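Local coordinates for protein dipicolinate synthase, B chain (Bacillus cereus, PDB 3MCU) that probably acts with its partner subunit DpaA to oxidise dihydrodipicolinate to dipicolinate, using NADP, during sporulation, at residues D[26-40]-D[58-71]. Numbering follows the deposited sequence.
Sequences LEKLIAEGAEVRPVV and IKKIEEITGFKAIN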
# COMPACT_ATOMS: atom_id res chain seq x y z
N LEU D 26 -34.67 -4.72 5.38
CA LEU D 26 -35.40 -3.53 4.96
C LEU D 26 -36.65 -3.39 5.82
O LEU D 26 -36.92 -2.33 6.38
CB LEU D 26 -35.79 -3.61 3.49
CG LEU D 26 -34.63 -3.73 2.50
CD1 LEU D 26 -35.15 -3.82 1.07
CD2 LEU D 26 -33.66 -2.56 2.64
N GLU D 27 -37.39 -4.49 5.93
CA GLU D 27 -38.61 -4.54 6.72
C GLU D 27 -38.34 -4.19 8.19
O GLU D 27 -39.11 -3.45 8.80
CB GLU D 27 -39.25 -5.93 6.61
CG GLU D 27 -40.77 -5.92 6.66
CD GLU D 27 -41.41 -6.54 5.42
OE1 GLU D 27 -42.62 -6.28 5.19
OE2 GLU D 27 -40.71 -7.28 4.68
N LYS D 28 -37.25 -4.70 8.74
CA LYS D 28 -36.88 -4.35 10.11
C LYS D 28 -36.68 -2.84 10.23
O LYS D 28 -37.31 -2.20 11.07
CB LYS D 28 -35.61 -5.07 10.56
CG LYS D 28 -35.83 -6.46 11.11
CD LYS D 28 -34.61 -6.95 11.88
CE LYS D 28 -34.27 -6.02 13.04
NZ LYS D 28 -33.18 -6.58 13.91
N LEU D 29 -35.81 -2.29 9.38
CA LEU D 29 -35.50 -0.86 9.42
C LEU D 29 -36.74 0.02 9.36
O LEU D 29 -36.87 0.96 10.14
CB LEU D 29 -34.49 -0.47 8.34
CG LEU D 29 -33.08 -1.03 8.60
CD1 LEU D 29 -32.13 -0.84 7.42
CD2 LEU D 29 -32.52 -0.40 9.87
N ILE D 30 -37.66 -0.28 8.45
CA ILE D 30 -38.88 0.50 8.32
C ILE D 30 -39.79 0.33 9.53
O ILE D 30 -40.30 1.31 10.07
CB ILE D 30 -39.63 0.24 6.99
CG1 ILE D 30 -39.89 -1.25 6.79
CG2 ILE D 30 -38.84 0.81 5.80
CD1 ILE D 30 -41.21 -1.74 7.39
N ALA D 31 -39.97 -0.91 9.97
CA ALA D 31 -40.77 -1.17 11.17
C ALA D 31 -40.19 -0.38 12.33
O ALA D 31 -40.91 -0.00 13.26
CB ALA D 31 -40.78 -2.68 11.50
N GLU D 32 -38.89 -0.11 12.26
CA GLU D 32 -38.19 0.66 13.29
C GLU D 32 -38.34 2.18 13.14
O GLU D 32 -37.83 2.94 13.97
CB GLU D 32 -36.71 0.29 13.27
CG GLU D 32 -36.05 0.25 14.62
CD GLU D 32 -36.40 -1.01 15.37
OE1 GLU D 32 -37.44 -1.02 16.07
OE2 GLU D 32 -35.65 -2.00 15.24
N GLY D 33 -39.02 2.63 12.09
CA GLY D 33 -39.23 4.06 11.87
C GLY D 33 -38.25 4.75 10.93
O GLY D 33 -38.34 5.96 10.68
N ALA D 34 -37.30 4.00 10.38
CA ALA D 34 -36.32 4.62 9.51
C ALA D 34 -36.90 4.89 8.13
O ALA D 34 -37.82 4.22 7.68
CB ALA D 34 -35.09 3.75 9.40
N GLU D 35 -36.37 5.90 7.46
CA GLU D 35 -36.65 6.13 6.06
C GLU D 35 -35.57 5.41 5.26
O GLU D 35 -34.38 5.72 5.39
CB GLU D 35 -36.66 7.64 5.79
CG GLU D 35 -36.88 8.04 4.36
CD GLU D 35 -36.67 9.55 4.15
OE1 GLU D 35 -35.74 9.93 3.40
OE2 GLU D 35 -37.42 10.34 4.76
N VAL D 36 -35.96 4.45 4.44
CA VAL D 36 -35.01 3.60 3.73
C VAL D 36 -34.92 3.89 2.23
O VAL D 36 -35.91 3.77 1.52
CB VAL D 36 -35.39 2.13 3.92
CG1 VAL D 36 -34.38 1.21 3.26
CG2 VAL D 36 -35.49 1.84 5.39
N ARG D 37 -33.73 4.28 1.75
CA ARG D 37 -33.52 4.52 0.31
C ARG D 37 -32.70 3.40 -0.31
O ARG D 37 -31.49 3.32 -0.09
CB ARG D 37 -32.83 5.87 0.03
CG ARG D 37 -33.00 6.96 1.08
CD ARG D 37 -34.28 7.79 0.96
NE ARG D 37 -34.40 8.51 -0.31
CZ ARG D 37 -35.02 9.68 -0.47
NH1 ARG D 37 -35.56 10.33 0.55
NH2 ARG D 37 -35.09 10.21 -1.68
N PRO D 38 -33.34 2.55 -1.11
CA PRO D 38 -32.62 1.43 -1.73
C PRO D 38 -31.67 1.88 -2.85
O PRO D 38 -32.00 2.77 -3.63
CB PRO D 38 -33.74 0.55 -2.32
CG PRO D 38 -35.01 1.06 -1.71
CD PRO D 38 -34.78 2.51 -1.42
N VAL D 39 -30.51 1.24 -2.91
CA VAL D 39 -29.54 1.48 -3.96
C VAL D 39 -29.13 0.13 -4.56
O VAL D 39 -28.68 -0.76 -3.85
CB VAL D 39 -28.30 2.21 -3.41
CG1 VAL D 39 -27.36 2.63 -4.54
CG2 VAL D 39 -28.72 3.42 -2.60
N VAL D 40 -29.33 -0.02 -5.87
CA VAL D 40 -28.96 -1.26 -6.53
C VAL D 40 -27.82 -1.03 -7.51
O VAL D 40 -27.86 -0.11 -8.33
CB VAL D 40 -30.15 -1.90 -7.28
CG1 VAL D 40 -31.24 -2.27 -6.30
CG2 VAL D 40 -30.70 -0.96 -8.33
N ILE D 58 -37.48 -6.14 -6.96
CA ILE D 58 -37.09 -4.73 -6.89
C ILE D 58 -38.29 -3.83 -6.68
O ILE D 58 -38.25 -2.91 -5.86
CB ILE D 58 -36.33 -4.28 -8.16
CG1 ILE D 58 -36.07 -5.47 -9.08
CG2 ILE D 58 -35.03 -3.59 -7.79
CD1 ILE D 58 -35.27 -5.11 -10.31
N LYS D 59 -39.37 -4.08 -7.42
CA LYS D 59 -40.61 -3.32 -7.19
C LYS D 59 -41.20 -3.66 -5.83
O LYS D 59 -41.92 -2.85 -5.24
CB LYS D 59 -41.63 -3.51 -8.33
CG LYS D 59 -41.83 -4.94 -8.81
CD LYS D 59 -42.90 -5.00 -9.90
CE LYS D 59 -42.78 -6.26 -10.77
NZ LYS D 59 -43.89 -7.23 -10.55
N LYS D 60 -40.89 -4.85 -5.32
CA LYS D 60 -41.30 -5.22 -3.98
C LYS D 60 -40.53 -4.41 -2.94
O LYS D 60 -41.12 -3.86 -2.01
CB LYS D 60 -41.08 -6.72 -3.73
CG LYS D 60 -41.44 -7.14 -2.31
CD LYS D 60 -41.05 -8.58 -2.04
CE LYS D 60 -41.21 -8.91 -0.56
NZ LYS D 60 -40.86 -10.33 -0.25
N ILE D 61 -39.22 -4.34 -3.12
CA ILE D 61 -38.36 -3.49 -2.29
C ILE D 61 -38.84 -2.05 -2.35
O ILE D 61 -38.85 -1.34 -1.35
CB ILE D 61 -36.90 -3.52 -2.77
CG1 ILE D 61 -36.23 -4.82 -2.36
CG2 ILE D 61 -36.13 -2.34 -2.20
CD1 ILE D 61 -34.75 -4.85 -2.69
N GLU D 62 -39.25 -1.62 -3.54
CA GLU D 62 -39.67 -0.24 -3.75
C GLU D 62 -41.03 0.04 -3.11
O GLU D 62 -41.31 1.17 -2.72
CB GLU D 62 -39.66 0.11 -5.24
CG GLU D 62 -38.28 -0.01 -5.89
CD GLU D 62 -38.19 0.67 -7.25
OE1 GLU D 62 -37.08 0.78 -7.80
OE2 GLU D 62 -39.25 1.09 -7.77
N GLU D 63 -41.86 -0.99 -3.00
CA GLU D 63 -43.14 -0.83 -2.31
C GLU D 63 -42.92 -0.81 -0.80
O GLU D 63 -43.51 0.01 -0.09
CB GLU D 63 -44.11 -1.95 -2.69
CG GLU D 63 -45.50 -1.78 -2.11
CD GLU D 63 -45.96 -3.00 -1.35
OE1 GLU D 63 -46.94 -2.89 -0.57
OE2 GLU D 63 -45.34 -4.07 -1.52
N ILE D 64 -42.07 -1.71 -0.32
CA ILE D 64 -41.70 -1.78 1.09
C ILE D 64 -41.18 -0.43 1.60
O ILE D 64 -41.59 0.04 2.67
CB ILE D 64 -40.61 -2.85 1.34
CG1 ILE D 64 -41.16 -4.25 1.05
CG2 ILE D 64 -40.08 -2.77 2.76
CD1 ILE D 64 -40.17 -5.39 1.32
N THR D 65 -40.30 0.20 0.83
CA THR D 65 -39.63 1.42 1.27
C THR D 65 -40.37 2.70 0.89
O THR D 65 -40.25 3.71 1.57
CB THR D 65 -38.20 1.49 0.71
OG1 THR D 65 -38.24 1.49 -0.72
CG2 THR D 65 -37.38 0.30 1.20
N GLY D 66 -41.14 2.64 -0.19
CA GLY D 66 -41.80 3.83 -0.70
C GLY D 66 -40.87 4.72 -1.51
O GLY D 66 -41.16 5.89 -1.76
N PHE D 67 -39.73 4.16 -1.93
CA PHE D 67 -38.83 4.88 -2.82
C PHE D 67 -38.38 4.00 -3.97
O PHE D 67 -38.13 2.81 -3.79
CB PHE D 67 -37.61 5.44 -2.07
CG PHE D 67 -37.95 6.54 -1.12
CD1 PHE D 67 -38.03 7.85 -1.54
CD2 PHE D 67 -38.21 6.26 0.21
CE1 PHE D 67 -38.35 8.86 -0.67
CE2 PHE D 67 -38.53 7.27 1.10
CZ PHE D 67 -38.60 8.57 0.66
N LYS D 68 -38.30 4.59 -5.15
CA LYS D 68 -37.70 3.92 -6.29
C LYS D 68 -36.23 3.71 -5.97
O LYS D 68 -35.57 4.59 -5.44
CB LYS D 68 -37.86 4.77 -7.56
CG LYS D 68 -37.34 6.20 -7.41
CD LYS D 68 -38.13 7.01 -6.39
CE LYS D 68 -37.30 8.18 -5.85
NZ LYS D 68 -38.02 8.97 -4.82
N ALA D 69 -35.74 2.52 -6.27
CA ALA D 69 -34.34 2.20 -6.03
C ALA D 69 -33.45 3.09 -6.88
O ALA D 69 -33.72 3.32 -8.06
CB ALA D 69 -34.06 0.74 -6.33
N ILE D 70 -32.38 3.59 -6.28
CA ILE D 70 -31.39 4.32 -7.05
C ILE D 70 -30.60 3.27 -7.82
O ILE D 70 -30.19 2.25 -7.25
CB ILE D 70 -30.52 5.22 -6.13
CG1 ILE D 70 -31.36 6.40 -5.63
CG2 ILE D 70 -29.28 5.71 -6.86
CD1 ILE D 70 -30.75 7.18 -4.48
N ASN D 71 -30.45 3.49 -9.12
CA ASN D 71 -29.90 2.46 -10.00
C ASN D 71 -28.97 3.02 -11.07
O ASN D 71 -28.72 2.38 -12.08
CB ASN D 71 -31.02 1.67 -10.68
CG ASN D 71 -31.93 2.56 -11.50
OD1 ASN D 71 -31.68 3.76 -11.66
ND2 ASN D 71 -32.99 1.97 -12.05
O HOH W 1 -33.92 5.05 -3.16
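Arg-37 and Phe-67 illustrate how a surface cation can roof an aromatic ring at the edge of a mixed, mostly parallel, Rossmann-like sheet. The arginine chain bends at chi2 (-85°) and again at chi3 (-60°), which folds it back over the phenyl face. CB and CG lead to CD, which sits almost above the ring centre in a CH-pi contact; NE then passes over Phe-67 CD1, and Arg-37 CZ comes 3.4 Å from Phe-67 CE1. NH1 and NH2 also lie over the CE1 side. The guanidinium lies nearly flat on the ring, planes 21° apart, in an offset cation-pi stack. Arg-37 NH1 bonds Glu-35 OE1 at 2.9 Å, within the guanidinium plane, and that carboxylate also pairs with Arg-7 of strand 7-12.

Deeper in, Pro-38 CG meets Thr-65 OG1 and Ile-61 CG2 (3.6 Å), while the Leu-26 side chain crosses that of Ile-61 at about a right angle. Beyond the helix the chain lies along strand 35-40 in a single bridge: Ile-70 N donates to Pro-38 O (2.8 Å) and Val-40 N to Ile-70 O (2.8 Å). Lys-68 NZ lies 4.5 Å from Arg-37 NH2, so Glu-35 probably offsets a locally positive patch, while ring face and salt bridge together probably fix how the guanidinium is turned.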